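PDB 2PSB: putative lipoprotein YerB from Bacillus subtilis, which is of unknown function but is probably a membrane-attached lipoprotein and interacts with PcrA, an interaction not essential for viability or repair of UV-induced lesions. Local coordinates for residues 37-42 against 63-68; 101-106 against 120-125. All blocks are in the same frame, centred on the assembly; numbering follows the deposited sequence.

Contact 1. Residues 37-42 against 63-68; sequences VNNHPK and QITRFL
Val37 and Phe67 form an antiparallel hydrogen-bonded pair, Val37 N giving to Phe67 O at 2.7 Å and Phe67 N to Val37 O at 2.9 Å; as strand 33-37 ends, the chains diverge and a water bridges the backbones, accepting from Asn39 N and donating to Thr65 O. Asn39 turns its side chain toward strand 65-71 here. Its CG stands anti to the backbone N (chi1 -174°); CB sits over one face of the Phe67 ring, 3.8 Å from the centroid in a CH-pi contact, and the amide, stacked with its plane 30° from the ring's, runs out past the rim at CZ. Asn39 ND2 gives Thr65 OG1 a short hydrogen bond (2.6 Å), in the amide plane but bent (139° at the hydrogen); a second water donates to Asn39 O and Thr65 OG1. Asparagine is flat enough to stack and polar enough to donate, and threonine offers a hydroxyl that takes this N-H and also pairs with Glu57. An alanine in place of Asn39 would probably leave Thr65 OG1 without its amide donor and the CZ rim of Phe67 without the amide packed against it. Farther out, Pro41 CD and Ile64 CD1 meet tip to tip at 3.6 Å, an apolar contact suited to both residues. Strand 54-59, bearing Glu57, flanks the other edge of strand 65-71; Trp294 meets Phe67 edge-to-face, and helix 87-94 packs on Arg66 and Leu68.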
loop_
_atom_site.group_PDB
_atom_site.type_symbol
_atom_site.label_atom_id
_atom_site.label_comp_id
_atom_site.label_asym_id
_atom_site.label_seq_id
_atom_site.Cartn_x
_atom_site.Cartn_y
_atom_site.Cartn_z
ATOM N N VAL A 37 1.485 -6.272 -3.594
ATOM C CA VAL A 37 2.663 -6.969 -3.101
ATOM C C VAL A 37 2.397 -8.002 -2.003
ATOM O O VAL A 37 1.768 -7.718 -0.974
ATOM C CB VAL A 37 3.726 -5.951 -2.618
ATOM C CG1 VAL A 37 4.946 -6.676 -2.064
ATOM C CG2 VAL A 37 4.133 -5.043 -3.769
ATOM N N ASN A 38 2.898 -9.204 -2.269
ATOM C CA ASN A 38 2.811 -10.377 -1.402
ATOM C C ASN A 38 3.348 -10.056 0.007
ATOM O O ASN A 38 4.468 -9.566 0.150
ATOM C CB ASN A 38 3.657 -11.488 -2.042
ATOM C CG ASN A 38 3.307 -12.892 -1.558
ATOM O OD1 ASN A 38 3.706 -13.878 -2.188
ATOM N ND2 ASN A 38 2.576 -12.996 -0.462
ATOM N N ASN A 39 2.554 -10.311 1.043
ATOM C CA ASN A 39 3.056 -10.079 2.391
ATOM C C ASN A 39 3.000 -11.364 3.218
ATOM O O ASN A 39 2.934 -11.337 4.452
ATOM C CB ASN A 39 2.299 -8.956 3.099
ATOM C CG ASN A 39 2.910 -8.614 4.449
ATOM O OD1 ASN A 39 4.132 -8.474 4.576
ATOM N ND2 ASN A 39 2.070 -8.480 5.461
ATOM N N HIS A 40 3.009 -12.496 2.524
ATOM C CA HIS A 40 3.020 -13.786 3.189
ATOM C C HIS A 40 4.429 -13.885 3.749
ATOM O O HIS A 40 5.381 -13.462 3.101
ATOM C CB HIS A 40 2.768 -14.917 2.190
ATOM C CG HIS A 40 2.858 -16.286 2.793
ATOM N ND1 HIS A 40 4.058 -16.870 3.147
ATOM C CD2 HIS A 40 1.895 -17.179 3.122
ATOM C CE1 HIS A 40 3.830 -18.063 3.664
ATOM N NE2 HIS A 40 2.527 -18.275 3.663
ATOM N N PRO A 41 4.583 -14.445 4.961
ATOM C CA PRO A 41 5.905 -14.577 5.586
ATOM C C PRO A 41 7.048 -14.943 4.631
ATOM O O PRO A 41 8.131 -14.361 4.707
ATOM C CB PRO A 41 5.669 -15.636 6.653
ATOM C CG PRO A 41 4.260 -15.333 7.106
ATOM C CD PRO A 41 3.540 -15.087 5.788
ATOM N N LYS A 42 6.802 -15.893 3.734
ATOM C CA LYS A 42 7.819 -16.335 2.778
ATOM C C LYS A 42 8.191 -15.321 1.699
ATOM O O LYS A 42 9.159 -15.519 0.966
ATOM C CB LYS A 42 7.375 -17.640 2.097
ATOM C CG LYS A 42 7.727 -18.928 2.858
ATOM C CD LYS A 42 9.235 -19.051 3.058
ATOM C CE LYS A 42 9.633 -20.359 3.742
ATOM N NZ LYS A 42 9.561 -21.529 2.819
ATOM N N GLN A 63 -5.622 -15.123 7.474
ATOM C CA GLN A 63 -5.131 -14.156 8.443
ATOM C C GLN A 63 -3.857 -13.493 7.936
ATOM O O GLN A 63 -3.109 -12.896 8.708
ATOM C CB GLN A 63 -4.864 -14.829 9.797
ATOM C CG GLN A 63 -5.107 -13.905 10.984
ATOM C CD GLN A 63 -6.565 -13.475 11.102
ATOM O OE1 GLN A 63 -6.864 -12.398 11.612
ATOM N NE2 GLN A 63 -7.477 -14.322 10.635
ATOM N N ILE A 64 -3.610 -13.605 6.636
ATOM C CA ILE A 64 -2.427 -13.004 6.038
ATOM C C ILE A 64 -2.815 -11.690 5.367
ATOM O O ILE A 64 -3.866 -11.596 4.722
ATOM C CB ILE A 64 -1.786 -13.950 4.994
ATOM C CG1 ILE A 64 -1.209 -15.187 5.698
ATOM C CG2 ILE A 64 -0.685 -13.222 4.204
ATOM C CD1 ILE A 64 0.061 -14.925 6.508
ATOM N N THR A 65 -1.969 -10.677 5.536
ATOM C CA THR A 65 -2.219 -9.373 4.942
ATOM C C THR A 65 -1.448 -9.232 3.640
ATOM O O THR A 65 -0.522 -9.992 3.362
ATOM C CB THR A 65 -1.785 -8.226 5.856
ATOM O OG1 THR A 65 -0.399 -8.366 6.152
ATOM C CG2 THR A 65 -2.584 -8.220 7.136
ATOM N N ARG A 66 -1.832 -8.237 2.857
ATOM C CA ARG A 66 -1.198 -7.992 1.574
ATOM C C ARG A 66 -1.091 -6.492 1.375
ATOM O O ARG A 66 -1.909 -5.734 1.893
ATOM C CB ARG A 66 -2.033 -8.632 0.458
ATOM C CG ARG A 66 -1.456 -8.474 -0.930
ATOM C CD ARG A 66 -1.521 -9.794 -1.667
ATOM N NE ARG A 66 -2.876 -10.320 -1.682
ATOM C CZ ARG A 66 -3.175 -11.616 -1.741
ATOM N NH1 ARG A 66 -4.445 -12.003 -1.758
ATOM N NH2 ARG A 66 -2.214 -12.526 -1.761
ATOM N N PHE A 67 -0.097 -6.079 0.602
ATOM C CA PHE A 67 0.164 -4.667 0.341
ATOM C C PHE A 67 -0.232 -4.179 -1.049
ATOM O O PHE A 67 -0.305 -4.952 -2.014
ATOM C CB PHE A 67 1.665 -4.375 0.454
ATOM C CG PHE A 67 2.299 -4.802 1.750
ATOM C CD1 PHE A 67 3.662 -5.087 1.793
ATOM C CD2 PHE A 67 1.555 -4.915 2.914
ATOM C CE1 PHE A 67 4.280 -5.485 2.979
ATOM C CE2 PHE A 67 2.155 -5.314 4.105
ATOM C CZ PHE A 67 3.523 -5.600 4.139
ATOM N N LEU A 68 -0.471 -2.876 -1.125
ATOM C CA LEU A 68 -0.717 -2.184 -2.384
ATOM C C LEU A 68 0.330 -1.087 -2.225
ATOM O O LEU A 68 0.201 -0.232 -1.355
ATOM C CB LEU A 68 -2.106 -1.553 -2.479
ATOM C CG LEU A 68 -2.299 -0.829 -3.827
ATOM C CD1 LEU A 68 -2.303 -1.855 -4.989
ATOM C CD2 LEU A 68 -3.583 -0.035 -3.820
HETATM O O HOH W 1 -0.290 -11.488 0.767
HETATM O O HOH W 2 1.152 -10.859 6.720
#

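Contact 2. Residues 101-106 against 120-125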
loop_
_atom_site.group_PDB
_atom_site.type_symbol
_atom_site.label_atom_id
_atom_site.label_comp_id
_atom_site.label_asym_id
_atom_site.label_seq_id
_atom_site.Cartn_x
_atom_site.Cartn_y
_atom_site.Cartn_z
ATOM N N VAL A 101 -0.958 -3.187 -11.156
ATOM C CA VAL A 101 -0.135 -4.353 -11.411
ATOM C C VAL A 101 -0.432 -5.423 -10.368
ATOM O O VAL A 101 -0.525 -5.125 -9.173
ATOM C CB VAL A 101 1.352 -3.986 -11.378
ATOM C CG1 VAL A 101 2.204 -5.197 -11.775
ATOM C CG2 VAL A 101 1.601 -2.828 -12.321
ATOM N N HIS A 102 -0.598 -6.659 -10.828
ATOM C CA HIS A 102 -0.906 -7.765 -9.934
ATOM C C HIS A 102 -0.568 -9.113 -10.550
ATOM O O HIS A 102 0.138 -9.196 -11.556
ATOM C CB HIS A 102 -2.391 -7.749 -9.572
ATOM C CG HIS A 102 -3.295 -7.916 -10.752
ATOM N ND1 HIS A 102 -3.301 -7.037 -11.812
ATOM C CD2 HIS A 102 -4.212 -8.866 -11.045
ATOM C CE1 HIS A 102 -4.184 -7.438 -12.710
ATOM N NE2 HIS A 102 -4.751 -8.545 -12.268
ATOM N N HIS A 103 -1.081 -10.173 -9.939
ATOM C CA HIS A 103 -0.837 -11.515 -10.435
ATOM C C HIS A 103 -1.889 -12.453 -9.869
ATOM O O HIS A 103 -1.759 -12.965 -8.750
ATOM C CB HIS A 103 0.561 -11.983 -10.039
ATOM C CG HIS A 103 1.063 -13.129 -10.863
ATOM N ND1 HIS A 103 2.383 -13.520 -10.868
ATOM C CD2 HIS A 103 0.425 -13.951 -11.732
ATOM C CE1 HIS A 103 2.540 -14.527 -11.708
ATOM N NE2 HIS A 103 1.367 -14.807 -12.246
ATOM N N GLY A 104 -2.929 -12.679 -10.666
ATOM C CA GLY A 104 -4.025 -13.523 -10.240
ATOM C C GLY A 104 -5.075 -12.597 -9.671
ATOM O O GLY A 104 -4.863 -11.383 -9.604
ATOM N N TRP A 105 -6.202 -13.154 -9.253
ATOM C CA TRP A 105 -7.277 -12.345 -8.699
ATOM C C TRP A 105 -8.424 -13.172 -8.131
ATOM O O TRP A 105 -8.510 -14.381 -8.345
ATOM C CB TRP A 105 -7.836 -11.396 -9.771
ATOM C CG TRP A 105 -8.060 -12.029 -11.126
ATOM C CD1 TRP A 105 -8.340 -13.342 -11.391
ATOM C CD2 TRP A 105 -8.051 -11.360 -12.397
ATOM N NE1 TRP A 105 -8.500 -13.532 -12.748
ATOM C CE2 TRP A 105 -8.326 -12.333 -13.387
ATOM C CE3 TRP A 105 -7.829 -10.034 -12.796
ATOM C CZ2 TRP A 105 -8.395 -12.018 -14.748
ATOM C CZ3 TRP A 105 -7.897 -9.721 -14.155
ATOM C CH2 TRP A 105 -8.174 -10.713 -15.112
ATOM N N SER A 106 -9.301 -12.506 -7.393
ATOM C CA SER A 106 -10.464 -13.164 -6.832
ATOM C C SER A 106 -11.562 -12.998 -7.883
ATOM O O SER A 106 -11.443 -12.173 -8.786
ATOM C CB SER A 106 -10.888 -12.494 -5.521
ATOM O OG SER A 106 -11.262 -11.145 -5.731
ATOM N N TYR A 120 -4.876 -2.457 -16.183
ATOM C CA TYR A 120 -4.118 -3.423 -15.398
ATOM C C TYR A 120 -3.074 -4.235 -16.145
ATOM O O TYR A 120 -3.005 -4.238 -17.377
ATOM C CB TYR A 120 -5.066 -4.387 -14.678
ATOM C CG TYR A 120 -5.927 -5.254 -15.579
ATOM C CD1 TYR A 120 -7.030 -4.722 -16.252
ATOM C CD2 TYR A 120 -5.676 -6.624 -15.712
ATOM C CE1 TYR A 120 -7.867 -5.536 -17.027
ATOM C CE2 TYR A 120 -6.503 -7.442 -16.482
ATOM C CZ TYR A 120 -7.599 -6.894 -17.133
ATOM O OH TYR A 120 -8.449 -7.703 -17.860
HETATM N N MSE A 121 -2.254 -4.918 -15.358
HETATM C CA MSE A 121 -1.196 -5.785 -15.850
HETATM C C MSE A 121 -1.288 -7.034 -14.975
HETATM O O MSE A 121 -1.004 -6.988 -13.774
HETATM C CB MSE A 121 0.164 -5.119 -15.668
HETATM C CG MSE A 121 1.301 -5.886 -16.284
HETATM SE SE MSE A 121 2.978 -5.198 -15.707
HETATM C CE MSE A 121 2.832 -3.487 -16.585
ATOM N N ASN A 122 -1.700 -8.140 -15.584
ATOM C CA ASN A 122 -1.870 -9.399 -14.875
ATOM C C ASN A 122 -0.683 -10.320 -15.101
ATOM O O ASN A 122 -0.343 -10.661 -16.243
ATOM C CB ASN A 122 -3.156 -10.093 -15.342
ATOM C CG ASN A 122 -3.669 -11.114 -14.343
ATOM O OD1 ASN A 122 -2.894 -11.759 -13.635
ATOM N ND2 ASN A 122 -4.985 -11.279 -14.295
ATOM N N GLY A 123 -0.061 -10.725 -14.002
ATOM C CA GLY A 123 1.080 -11.608 -14.087
ATOM C C GLY A 123 0.719 -12.832 -14.896
ATOM O O GLY A 123 1.581 -13.467 -15.497
ATOM N N LEU A 124 -0.563 -13.168 -14.914
ATOM C CA LEU A 124 -1.011 -14.330 -15.671
ATOM C C LEU A 124 -0.646 -14.193 -17.155
ATOM O O LEU A 124 -0.167 -15.144 -17.777
ATOM C CB LEU A 124 -2.533 -14.504 -15.545
ATOM C CG LEU A 124 -3.197 -14.679 -14.170
ATOM C CD1 LEU A 124 -4.676 -15.008 -14.375
ATOM C CD2 LEU A 124 -2.525 -15.786 -13.385
ATOM N N ASP A 125 -0.856 -13.003 -17.709
ATOM C CA ASP A 125 -0.585 -12.751 -19.119
ATOM C C ASP A 125 0.859 -12.522 -19.507
ATOM O O ASP A 125 1.209 -12.648 -20.679
ATOM C CB ASP A 125 -1.401 -11.558 -19.599
ATOM C CG ASP A 125 -2.850 -11.679 -19.240
ATOM O OD1 ASP A 125 -3.409 -12.783 -19.410
ATOM O OD2 ASP A 125 -3.434 -10.675 -18.792
#
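Asn122 reaches across to His102, Gly104 and Trp105 from the end of a short parallel strand pairing, in which His102 N bonds Met121 O at 3.0 Å and Gly123 N then bonds His102 O. From its CA, which sits over one face of the His102 imidazole, the side chain runs out with CG anti to the backbone N (chi1 -159°). CB lies 3.8 Å from His102 NE2, and CG passes the same nitrogen at 3.5 Å. OD1 accepts from Gly104 N at 3.1 Å and appears to cap helix 123-126 through Leu124 N, though that atom is less surely placed; ND2 stands over the Trp105 six-membered ring, 3.3 Å from CZ3, the amide plane steep to the indole at 75°. Asparagine can thus join the 101-106 backbone to the start of helix 123-126. Glycine is called for at 104 by its backbone angles, and at 123 because a CB would collide with the His103 ring, whose face instead takes Gly123 CA at 3.6 Å from its centroid. Tyr120 completes an aromatic cluster with His102 and Trp105, its CE2 at the indole edge. The arrangement belongs to a beta-alpha-beta unit: strand 99-102, helix 107-114, strand 120-122.

Both contacts belong to the DUF3048 N-terminal region, and strand 33-37 lies between the strands they involve, pairing antiparallel with strand 65-71 and parallel with strand 99-102. Their centres are about 16 Å apart and their nearest atoms about 6 Å, without touching. Contact 1 is the more buried, its centre about 11 Å from the chain centre; contact 2 is partly buried, about 16 Å out. Each lies at the end of a strand pairing, with an asparagine amide near an aromatic ring, but the chemistry differs: in 37-42 against 63-68 the amide serves a hydroxyl and waters bridge the chains, whereas in 101-106 against 120-125 its oxygen accepts the N-H of Gly104 and probably caps a helix, amid aromatic side chains.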